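Intracellular sulfur oxidation protein dsrF (Allochromatium vinosum, PDB 2HY5) is not assigned a firm function but could take part in oxidising intracellular sulfur, and assembles with DsrE and DsrH in the DsrEFH complex. Local coordinates at the interface of chains A and B and the interface of chains A and C. Numbering follows the deposited sequence. Chains: chain A, Intracellular sulfur oxidation protein dsrF; chain B/C, DsrH.

Contact 1: the interface of chains A and B. Residues chain A 49, 88-92; chain B 12, 38, 41, 43-45, 71, 75.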
# COMPACT_ATOMS: atom_id res chain seq x y z
N TYR A 49 5.17 -16.79 -3.87
CA TYR A 49 3.81 -17.26 -3.61
C TYR A 49 2.95 -17.14 -4.87
O TYR A 49 1.89 -17.76 -4.97
CB TYR A 49 3.19 -16.46 -2.47
CG TYR A 49 3.59 -16.93 -1.08
CD1 TYR A 49 3.92 -16.02 -0.09
CD2 TYR A 49 3.57 -18.29 -0.76
CE1 TYR A 49 4.23 -16.44 1.20
CE2 TYR A 49 3.87 -18.72 0.53
CZ TYR A 49 4.20 -17.79 1.50
OH TYR A 49 4.47 -18.22 2.78
N GLU A 88 12.56 -21.38 1.04
CA GLU A 88 12.87 -21.97 2.34
C GLU A 88 12.25 -21.20 3.50
O GLU A 88 11.69 -21.80 4.43
CB GLU A 88 14.39 -22.04 2.54
CG GLU A 88 14.81 -22.59 3.90
CD GLU A 88 16.31 -22.52 4.12
OE1 GLU A 88 16.87 -21.40 4.09
OE2 GLU A 88 16.93 -23.59 4.33
N ALA A 89 12.36 -19.88 3.46
CA ALA A 89 11.81 -19.05 4.51
C ALA A 89 10.30 -19.26 4.65
O ALA A 89 9.72 -19.02 5.70
CB ALA A 89 12.11 -17.58 4.22
N ARG A 90 9.69 -19.74 3.57
CA ARG A 90 8.25 -19.97 3.57
C ARG A 90 7.88 -21.45 3.65
O ARG A 90 6.72 -21.82 3.47
CB ARG A 90 7.66 -19.29 2.33
CG ARG A 90 7.89 -17.79 2.37
CD ARG A 90 7.60 -17.07 1.07
NE ARG A 90 7.73 -15.62 1.25
CZ ARG A 90 8.88 -14.99 1.49
NH1 ARG A 90 10.02 -15.68 1.58
NH2 ARG A 90 8.90 -13.68 1.67
N GLY A 91 8.87 -22.28 3.95
CA GLY A 91 8.64 -23.71 4.06
C GLY A 91 8.14 -24.34 2.78
O GLY A 91 7.40 -25.32 2.80
N LEU A 92 8.54 -23.77 1.65
CA LEU A 92 8.12 -24.29 0.36
C LEU A 92 9.27 -24.95 -0.38
O LEU A 92 10.44 -24.68 -0.10
CB LEU A 92 7.56 -23.16 -0.51
CG LEU A 92 6.36 -22.36 0.01
CD1 LEU A 92 6.05 -21.26 -0.99
CD2 LEU A 92 5.16 -23.27 0.20
N PHE B 12 5.99 -11.78 6.32
CA PHE B 12 7.31 -11.68 5.71
C PHE B 12 7.43 -10.33 5.01
O PHE B 12 8.54 -9.86 4.73
CB PHE B 12 7.49 -12.80 4.68
CG PHE B 12 7.05 -14.15 5.18
CD1 PHE B 12 5.92 -14.76 4.64
CD2 PHE B 12 7.74 -14.79 6.20
CE1 PHE B 12 5.49 -16.00 5.12
CE2 PHE B 12 7.31 -16.03 6.69
CZ PHE B 12 6.18 -16.63 6.15
N TYR B 38 -0.57 -16.39 5.18
CA TYR B 38 0.72 -17.06 5.10
C TYR B 38 1.34 -17.34 6.47
O TYR B 38 2.10 -18.29 6.62
CB TYR B 38 1.66 -16.23 4.24
CG TYR B 38 1.19 -16.11 2.81
CD1 TYR B 38 0.86 -14.87 2.26
CD2 TYR B 38 1.09 -17.23 2.00
CE1 TYR B 38 0.44 -14.75 0.94
CE2 TYR B 38 0.68 -17.13 0.67
CZ TYR B 38 0.35 -15.89 0.15
OH TYR B 38 -0.05 -15.76 -1.16
N LEU B 41 0.68 -20.90 8.01
CA LEU B 41 1.25 -22.10 7.38
C LEU B 41 2.40 -22.74 8.15
O LEU B 41 3.33 -22.07 8.59
CB LEU B 41 1.69 -21.76 5.96
CG LEU B 41 0.58 -21.16 5.10
CD1 LEU B 41 1.14 -20.86 3.71
CD2 LEU B 41 -0.60 -22.12 5.01
N GLY B 43 5.80 -24.73 8.85
CA GLY B 43 7.09 -24.72 8.17
C GLY B 43 7.74 -23.40 7.79
O GLY B 43 8.86 -23.41 7.28
N THR B 44 7.07 -22.28 8.03
CA THR B 44 7.66 -20.99 7.68
C THR B 44 8.61 -20.50 8.76
O THR B 44 8.70 -21.09 9.84
CB THR B 44 6.60 -19.90 7.48
OG1 THR B 44 6.19 -19.40 8.76
CG2 THR B 44 5.39 -20.45 6.73
N ARG B 45 9.30 -19.40 8.47
CA ARG B 45 10.25 -18.82 9.41
C ARG B 45 9.57 -18.20 10.63
O ARG B 45 10.24 -17.86 11.61
CB ARG B 45 11.10 -17.76 8.70
CG ARG B 45 12.37 -17.38 9.45
CD ARG B 45 13.08 -16.21 8.78
NE ARG B 45 12.26 -15.00 8.80
CZ ARG B 45 11.61 -14.52 7.74
NH1 ARG B 45 11.69 -15.14 6.57
NH2 ARG B 45 10.89 -13.42 7.85
N PHE B 71 -3.44 -23.23 -0.54
CA PHE B 71 -3.23 -24.10 0.61
C PHE B 71 -4.49 -24.72 1.19
O PHE B 71 -5.51 -24.06 1.33
CB PHE B 71 -2.47 -23.34 1.70
CG PHE B 71 -1.20 -22.72 1.21
CD1 PHE B 71 -1.20 -21.44 0.66
CD2 PHE B 71 -0.01 -23.44 1.23
CE1 PHE B 71 -0.03 -20.89 0.13
CE2 PHE B 71 1.16 -22.90 0.71
CZ PHE B 71 1.15 -21.62 0.16
N ARG B 75 -2.48 -27.75 5.76
CA ARG B 75 -1.20 -27.06 5.70
C ARG B 75 -1.03 -26.06 6.83
O ARG B 75 0.04 -25.49 7.01
CB ARG B 75 -1.06 -26.33 4.36
CG ARG B 75 -1.14 -27.23 3.13
CD ARG B 75 0.03 -28.18 3.07
NE ARG B 75 1.28 -27.52 2.69
CZ ARG B 75 1.55 -27.08 1.47
NH1 ARG B 75 0.66 -27.23 0.49
NH2 ARG B 75 2.71 -26.49 1.21
O HOH W 1 0.15 -17.97 -2.77
O HOH W 2 11.32 -22.10 7.43

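Contact 2: the interface of chains A and C. Residues chain A 9, 127-128, 130, 132-133; chain C 2-3, 25, 97, 99.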
# COMPACT_ATOMS: atom_id res chain seq x y z
N MET A 9 14.27 -7.35 -16.89
CA MET A 9 13.96 -8.21 -15.74
C MET A 9 12.63 -7.76 -15.15
O MET A 9 12.39 -6.57 -14.99
CB MET A 9 15.03 -8.11 -14.64
CG MET A 9 14.63 -8.85 -13.36
SD MET A 9 15.78 -8.72 -11.97
CE MET A 9 16.99 -9.90 -12.46
N MET A 127 20.46 -9.62 -11.72
CA MET A 127 20.14 -8.20 -11.55
C MET A 127 21.20 -7.35 -12.26
O MET A 127 20.87 -6.41 -12.98
CB MET A 127 20.06 -7.85 -10.06
CG MET A 127 18.97 -8.61 -9.30
SD MET A 127 18.90 -8.25 -7.53
CE MET A 127 17.13 -8.41 -7.24
N ASN A 128 22.47 -7.70 -12.07
CA ASN A 128 23.57 -6.96 -12.69
C ASN A 128 23.62 -7.06 -14.21
O ASN A 128 24.28 -6.24 -14.87
CB ASN A 128 24.91 -7.43 -12.11
CG ASN A 128 25.24 -6.74 -10.80
OD1 ASN A 128 25.69 -7.38 -9.84
ND2 ASN A 128 25.04 -5.43 -10.76
N SER A 130 20.81 -7.02 -16.11
CA SER A 130 19.64 -6.35 -16.66
C SER A 130 19.86 -4.90 -17.08
O SER A 130 20.58 -4.15 -16.43
CB SER A 130 18.49 -6.42 -15.66
OG SER A 130 18.21 -7.77 -15.31
N ALA A 132 17.07 -3.00 -17.75
CA ALA A 132 15.90 -2.33 -17.21
C ALA A 132 15.18 -3.30 -16.30
O ALA A 132 15.08 -4.49 -16.61
CB ALA A 132 14.97 -1.88 -18.34
N VAL A 133 14.68 -2.80 -15.19
CA VAL A 133 13.97 -3.63 -14.23
C VAL A 133 12.57 -3.09 -13.98
O VAL A 133 12.40 -1.95 -13.53
CB VAL A 133 14.72 -3.72 -12.88
CG1 VAL A 133 13.99 -4.69 -11.95
CG2 VAL A 133 16.16 -4.17 -13.11
N SER C 2 27.02 -2.03 -10.81
CA SER C 2 26.66 -0.72 -11.44
C SER C 2 25.16 -0.48 -11.41
O SER C 2 24.60 0.13 -12.31
CB SER C 2 27.15 -0.69 -12.89
OG SER C 2 26.57 -1.76 -13.63
N ILE C 3 24.50 -0.97 -10.36
CA ILE C 3 23.06 -0.78 -10.22
C ILE C 3 22.78 0.22 -9.12
O ILE C 3 23.45 0.24 -8.09
CB ILE C 3 22.34 -2.09 -9.81
CG1 ILE C 3 22.53 -3.16 -10.89
CG2 ILE C 3 20.86 -1.82 -9.56
CD1 ILE C 3 21.96 -4.51 -10.51
N THR C 25 25.31 -5.85 -4.77
CA THR C 25 26.69 -6.32 -4.79
C THR C 25 27.72 -5.20 -4.65
O THR C 25 27.40 -4.02 -4.81
CB THR C 25 26.99 -7.11 -6.08
OG1 THR C 25 26.71 -6.29 -7.23
CG2 THR C 25 26.13 -8.36 -6.14
N THR C 97 21.96 0.94 -14.32
CA THR C 97 20.55 0.56 -14.27
C THR C 97 19.97 0.95 -12.92
O THR C 97 20.69 1.03 -11.94
CB THR C 97 20.37 -0.96 -14.48
OG1 THR C 97 20.94 -1.34 -15.74
CG2 THR C 97 18.90 -1.35 -14.46
N GLN C 99 17.06 0.01 -10.04
CA GLN C 99 16.21 -1.08 -9.60
C GLN C 99 15.41 -0.62 -8.39
O GLN C 99 15.98 -0.30 -7.36
CB GLN C 99 17.05 -2.30 -9.21
CG GLN C 99 16.23 -3.54 -8.92
CD GLN C 99 17.10 -4.76 -8.71
OE1 GLN C 99 17.59 -5.02 -7.62
NE2 GLN C 99 17.30 -5.52 -9.78
O HOH W 3 25.57 -3.51 -8.98

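Contact 3: the interface of chains A and B. Residues chain A 16-17, 52, 54-57, 60; chain B 38, 67-70.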
# COMPACT_ATOMS: atom_id res chain seq x y z
N PRO A 16 0.07 -12.88 -4.38
CA PRO A 16 -1.10 -12.66 -5.23
C PRO A 16 -2.38 -12.42 -4.42
O PRO A 16 -2.46 -12.76 -3.24
CB PRO A 16 -1.17 -13.95 -6.05
CG PRO A 16 -0.71 -14.97 -5.07
CD PRO A 16 0.48 -14.30 -4.41
N TYR A 17 -3.36 -11.80 -5.09
CA TYR A 17 -4.68 -11.51 -4.53
C TYR A 17 -4.83 -10.41 -3.49
O TYR A 17 -5.79 -9.64 -3.55
CB TYR A 17 -5.32 -12.80 -4.02
CG TYR A 17 -5.38 -13.86 -5.08
CD1 TYR A 17 -4.59 -15.01 -4.99
CD2 TYR A 17 -6.18 -13.70 -6.21
CE1 TYR A 17 -4.60 -15.97 -6.00
CE2 TYR A 17 -6.19 -14.65 -7.23
CZ TYR A 17 -5.40 -15.78 -7.12
OH TYR A 17 -5.38 -16.70 -8.14
N THR A 52 2.40 -20.69 -6.56
CA THR A 52 1.90 -21.87 -5.86
C THR A 52 0.89 -22.62 -6.72
O THR A 52 0.15 -22.02 -7.51
CB THR A 52 1.22 -21.51 -4.52
OG1 THR A 52 0.12 -20.62 -4.76
CG2 THR A 52 2.22 -20.85 -3.58
N GLY A 54 -2.40 -25.30 -7.31
CA GLY A 54 -3.68 -25.56 -6.68
C GLY A 54 -4.48 -24.40 -6.11
O GLY A 54 -5.27 -24.59 -5.19
N GLN A 55 -4.29 -23.21 -6.65
CA GLN A 55 -5.03 -22.05 -6.18
C GLN A 55 -6.50 -22.22 -6.56
O GLN A 55 -6.81 -22.60 -7.69
CB GLN A 55 -4.46 -20.77 -6.78
CG GLN A 55 -3.10 -20.38 -6.22
CD GLN A 55 -2.49 -19.19 -6.94
OE1 GLN A 55 -3.17 -18.49 -7.69
NE2 GLN A 55 -1.21 -18.95 -6.71
N ASP A 56 -7.40 -21.94 -5.62
CA ASP A 56 -8.85 -22.04 -5.83
C ASP A 56 -9.48 -20.78 -5.24
O ASP A 56 -9.57 -20.63 -4.02
CB ASP A 56 -9.40 -23.28 -5.12
CG ASP A 56 -10.91 -23.42 -5.26
OD1 ASP A 56 -11.45 -24.45 -4.82
OD2 ASP A 56 -11.55 -22.49 -5.80
N THR A 57 -9.93 -19.89 -6.11
CA THR A 57 -10.49 -18.60 -5.69
C THR A 57 -12.00 -18.46 -5.59
O THR A 57 -12.50 -17.36 -5.39
CB THR A 57 -10.00 -17.49 -6.62
OG1 THR A 57 -10.52 -17.74 -7.94
CG2 THR A 57 -8.48 -17.47 -6.67
N ILE A 60 -13.29 -16.50 -2.49
CA ILE A 60 -13.08 -15.06 -2.31
C ILE A 60 -13.73 -14.20 -3.38
O ILE A 60 -13.55 -12.99 -3.40
CB ILE A 60 -11.56 -14.71 -2.25
CG1 ILE A 60 -10.85 -15.16 -3.52
CG2 ILE A 60 -10.93 -15.35 -1.02
CD1 ILE A 60 -9.43 -14.65 -3.62
N TYR B 38 -0.57 -16.39 5.18
CA TYR B 38 0.72 -17.06 5.10
C TYR B 38 1.34 -17.34 6.47
O TYR B 38 2.10 -18.29 6.62
CB TYR B 38 1.66 -16.23 4.24
CG TYR B 38 1.19 -16.11 2.81
CD1 TYR B 38 0.86 -14.87 2.26
CD2 TYR B 38 1.09 -17.23 2.00
CE1 TYR B 38 0.44 -14.75 0.94
CE2 TYR B 38 0.68 -17.13 0.67
CZ TYR B 38 0.35 -15.89 0.15
OH TYR B 38 -0.05 -15.76 -1.16
N LYS B 67 -7.32 -21.00 0.67
CA LYS B 67 -7.54 -21.77 -0.54
C LYS B 67 -7.17 -21.00 -1.80
O LYS B 67 -6.61 -21.56 -2.74
CB LYS B 67 -9.01 -22.21 -0.65
CG LYS B 67 -9.60 -22.87 0.57
CD LYS B 67 -11.10 -23.08 0.35
CE LYS B 67 -11.88 -23.22 1.65
NZ LYS B 67 -11.45 -24.39 2.48
N ALA B 68 -7.49 -19.72 -1.83
CA ALA B 68 -7.20 -18.89 -2.99
C ALA B 68 -5.70 -18.83 -3.24
O ALA B 68 -5.25 -18.71 -4.39
CB ALA B 68 -7.75 -17.50 -2.77
N ARG B 69 -4.92 -18.92 -2.17
CA ARG B 69 -3.48 -18.84 -2.30
C ARG B 69 -2.79 -20.19 -2.48
O ARG B 69 -1.56 -20.27 -2.52
CB ARG B 69 -2.91 -18.05 -1.13
CG ARG B 69 -3.29 -16.57 -1.25
CD ARG B 69 -3.11 -15.81 0.05
NE ARG B 69 -3.43 -14.39 -0.09
CZ ARG B 69 -4.65 -13.89 -0.22
NH1 ARG B 69 -5.71 -14.70 -0.22
NH2 ARG B 69 -4.82 -12.58 -0.31
N GLY B 70 -3.59 -21.25 -2.61
CA GLY B 70 -3.06 -22.58 -2.86
C GLY B 70 -2.83 -23.51 -1.69
O GLY B 70 -2.12 -24.50 -1.82
O HOH W 4 -6.24 -24.30 -2.88

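Contact 4: the interface of chains A and B. Residues chain A 15-16, 18, 46; chain B 10, 12-13, 35, 38, 69.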
# COMPACT_ATOMS: atom_id res chain seq x y z
N ALA A 15 2.79 -11.08 -2.87
CA ALA A 15 1.90 -12.23 -2.90
C ALA A 15 0.69 -11.88 -3.75
O ALA A 15 0.31 -10.71 -3.83
CB ALA A 15 1.47 -12.60 -1.48
N PRO A 16 0.07 -12.88 -4.38
CA PRO A 16 -1.10 -12.66 -5.23
C PRO A 16 -2.38 -12.42 -4.42
O PRO A 16 -2.46 -12.76 -3.24
CB PRO A 16 -1.17 -13.95 -6.05
CG PRO A 16 -0.71 -14.97 -5.07
CD PRO A 16 0.48 -14.30 -4.41
N GLY A 18 -3.90 -10.32 -2.55
CA GLY A 18 -3.98 -9.27 -1.53
C GLY A 18 -3.91 -7.91 -2.19
O GLY A 18 -4.49 -6.92 -1.71
N ASP A 46 7.92 -12.58 -1.15
CA ASP A 46 6.55 -13.08 -1.29
C ASP A 46 6.15 -13.34 -2.73
O ASP A 46 5.10 -13.93 -2.99
CB ASP A 46 5.53 -12.14 -0.63
CG ASP A 46 5.47 -12.29 0.88
OD1 ASP A 46 6.00 -13.30 1.40
OD2 ASP A 46 4.89 -11.41 1.54
N SER B 10 1.10 -9.98 4.99
CA SER B 10 2.08 -11.05 5.10
C SER B 10 3.08 -10.76 6.21
O SER B 10 3.56 -9.63 6.35
CB SER B 10 2.83 -11.21 3.78
OG SER B 10 3.99 -12.00 3.94
N PHE B 12 5.99 -11.78 6.32
CA PHE B 12 7.31 -11.68 5.71
C PHE B 12 7.43 -10.33 5.01
O PHE B 12 8.54 -9.86 4.73
CB PHE B 12 7.49 -12.80 4.68
CG PHE B 12 7.05 -14.15 5.18
CD1 PHE B 12 5.92 -14.76 4.64
CD2 PHE B 12 7.74 -14.79 6.20
CE1 PHE B 12 5.49 -16.00 5.12
CE2 PHE B 12 7.31 -16.03 6.69
CZ PHE B 12 6.18 -16.63 6.15
N GLU B 13 6.29 -9.72 4.75
CA GLU B 13 6.22 -8.43 4.07
C GLU B 13 6.10 -7.25 5.02
O GLU B 13 6.80 -6.25 4.87
CB GLU B 13 5.03 -8.44 3.10
CG GLU B 13 4.82 -7.14 2.34
CD GLU B 13 6.01 -6.76 1.48
OE1 GLU B 13 5.91 -5.77 0.73
OE2 GLU B 13 7.05 -7.45 1.56
N ASP B 35 -3.52 -11.57 2.81
CA ASP B 35 -2.13 -12.02 2.84
C ASP B 35 -1.65 -12.45 4.23
O ASP B 35 -0.57 -13.04 4.36
CB ASP B 35 -1.22 -10.93 2.27
CG ASP B 35 -1.37 -10.76 0.76
OD1 ASP B 35 -0.77 -9.81 0.22
OD2 ASP B 35 -2.05 -11.59 0.11
N TYR B 38 -0.57 -16.39 5.18
CA TYR B 38 0.72 -17.06 5.10
C TYR B 38 1.34 -17.34 6.47
O TYR B 38 2.10 -18.29 6.62
CB TYR B 38 1.66 -16.23 4.24
CG TYR B 38 1.19 -16.11 2.81
CD1 TYR B 38 0.86 -14.87 2.26
CD2 TYR B 38 1.09 -17.23 2.00
CE1 TYR B 38 0.44 -14.75 0.94
CE2 TYR B 38 0.68 -17.13 0.67
CZ TYR B 38 0.35 -15.89 0.15
OH TYR B 38 -0.05 -15.76 -1.16
N ARG B 69 -4.92 -18.92 -2.17
CA ARG B 69 -3.48 -18.84 -2.30
C ARG B 69 -2.79 -20.19 -2.48
O ARG B 69 -1.56 -20.27 -2.52
CB ARG B 69 -2.91 -18.05 -1.13
CG ARG B 69 -3.29 -16.57 -1.25
CD ARG B 69 -3.11 -15.81 0.05
NE ARG B 69 -3.43 -14.39 -0.09
CZ ARG B 69 -4.65 -13.89 -0.22
NH1 ARG B 69 -5.71 -14.70 -0.22
NH2 ARG B 69 -4.82 -12.58 -0.31
O HOH W 5 -0.02 -8.60 -2.26
O HOH W 6 7.77 -10.13 0.91

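Contact 1: the interface of chains A and B
The chain A backbone leaves helix 84-89 through A:Arg90 and turns at A:Gly91 (phi 61°), which lies against B:Gly43, while A:Ala89 O, at the helix end, accepts the backbone N-H of B:Arg45 N at 2.8 Å, the donor in the carbonyl plane. A water joins the carbonyl oxygens of A:Glu88 and B:Gly43. The side-chain contact centres on A:Tyr49, which projects from 3-10 helix 45-51 with CG anti to the carbonyl carbon (chi1 -82°) and meets B:Tyr38 of 3-10 helix 34-40 of chain B. The two phenols reach toward each other tip to tip and stack nearly parallel, 12° between planes and 3.6 Å between ring centroids. B:Tyr38 CE2 lies over the centre of the A:Tyr49 ring, and its own hydroxyl OH, 3.6 Å from A:Tyr49 CB, reaches back to the root of the partner. A water ties that hydroxyl to A:Tyr49 O. At the other end, the hydroxyl A:Tyr49 OH comes to 3.4 Å from B:Phe12 CE1, the two side chains crossing at about a right angle. A:Arg90, extended from CG to NE, slides antiparallel past B:Phe12; its CG sits over the rim of one ring face, and its NH2 reaches 3.4 Å from B:Phe12 CB. On the far flank, A:Leu92 CD2 touches B:Phe71 CE2 at 4.0 Å. This aromatic patch, with its backbone bond alongside, joins DsrF to DsrH within the DsrEFH assembly.

Contact 2: the interface of chains A and C
Hydroxyl-to-carbonyl hydrogen bonds lead the first shell where DsrF meets a second DsrH chain. C:Thr97 OG1 donates to the backbone oxygen A:Ser130 O at 2.9 Å, and C:Thr25 OG1 donates to the side-chain amide oxygen A:Asn128 OD1 at 3.0 Å. Each acceptor is approached in its carbonyl plane, on a lone pair. A:Asn128 and C:Thr25 meet tip to tip. The other end of the amide, A:Asn128 ND2, binds a water at 2.7 Å that also contacts the backbone nitrogens of C:Ile3 and the poorly ordered C:Ser2, so both ends of the amide are engaged and its rotation is likely to be restrained. Beside it, C:Ile3 sends CD1 against the end of helix 120-129, 3.7 Å from A:Asn128 CA and 3.9 Å from A:Met127 CB. The amide of C:Gln99, on a chain extended beyond CG, crosses A:Met127 at about a right angle: OE1 faces the methionine SD and CE, while NE2 lies 3.5 Å from A:Met127 CG. A:Val133 CG1 packs on C:Gln99 CG, nearer the root of the chain. Farther out, strand 97-101 carries both C:Thr97 and C:Gln99, and helix 120-129 sets A:Met127 next to A:Asn128. In the deposited assembly the site connects DsrF to this second DsrH copy, plausibly supporting the higher-order DsrEFH complex.

Contact 3: the interface of chains A and B
A:Gln55 runs over the C-terminal end of the chain B helix 63-68, with CG anti to the carbonyl carbon (chi1 -72°) and the chain extended beyond it. Its CB and CG each lie 3.3 Å from the carbonyl oxygen B:Ala68 O, and CG also approaches the backbone nitrogen of B:Gly70. CD reaches the edge of the A:Tyr17 ring, in its plane. At the tip the amide is held on both sides: OE1 accepts from the phenol A:Tyr17 OH, which stands above the carbonyl plane, while NE2 donates at 2.9 Å to A:Thr52 OG1, almost straight (173° at H) and within the amide plane. A:Thr52 OG1 in turn donates to the backbone oxygen B:Arg69 O at 2.8 Å, with the donor 49° out of that carbonyl plane. An alanine in place of A:Gln55 would remove the amide linking A:Tyr17 to A:Thr52, and would probably loosen the hydroxyl aimed at chain B. The backbone of the poorly ordered A:Asp56 donates through N to B:Lys67 O at 3.0 Å, and a water also joins that oxygen to A:Gly54 O. B:Ala68 CB presses tightly on A:Ile60 CD1, 3.4 Å apart. A:Tyr17 CB covers one face of the B:Arg69 guanidinium toward its rim, 3.7 Å from NH2. The site thus sits where chain A loops, between 3-10 helices 45-51 and 58-60 and around A:Tyr17, cover the end of helix 63-68 in DsrH and the turn that follows.

Contact 4: the interface of chains A and B
Tight packing here falls around A:Ala15 and A:Asp46, whereas the outer flanks are bridged by water. The methyl A:Ala15 CB packs against the ring carbon B:Tyr38 CE1 at 3.4 Å. A:Asp46, its CG beside the backbone N (chi1 -79°), turns its carboxylate to B:Ser10, whose OG donates at 2.6 Å to A:Asp46 OD2 on the syn lone pair. That hydroxyl is itself positioned by the backbone N-H of B:Phe12 N, which donates to B:Ser10 OG at 3.1 Å. The carboxylate stands steeply to the B:Phe12 ring, 78° between planes. B:Asp35 OD2 is gripped side-on by NE and NH2 of B:Arg69, the salt-bridge NH2 at 3.0 Å, and lies 3.4 Å from A:Gly18 CA. On these looser flanks, water links B:Asp35 OD1 to A:Ala15 O, and another joins A:Asp46 N to OE2 of the poorly ordered B:Glu13. An alanine at B:Asp35 would remove the carboxylate, and would probably free the B:Arg69 guanidinium to move and break the water link to A:Ala15 O. In the fold, the loop after strand 7-12 and the start of 3-10 helix 45-51 in chain A face the B:Ser10 loop and 3-10 helix 34-40 in DsrH.

Contacts 1, 3 and 4 are neighbouring parts of the same A-B interface: the C-alpha centres of contact 4 lie about 10 Å from those of contacts 1 and 3, which are themselves about 14 Å apart. B:Tyr38 belongs to all three; B:Phe12 joins contacts 1 and 4, and A:Pro16 and B:Arg69 join contacts 3 and 4. Contact 2 is separate, its centre 25 to 31 Å from the others, and engages chain C through helix 120-129 and strand 132-135. One DsrF chain therefore touches two DsrH chains through different surfaces, consistent with an assembly holding two copies of each.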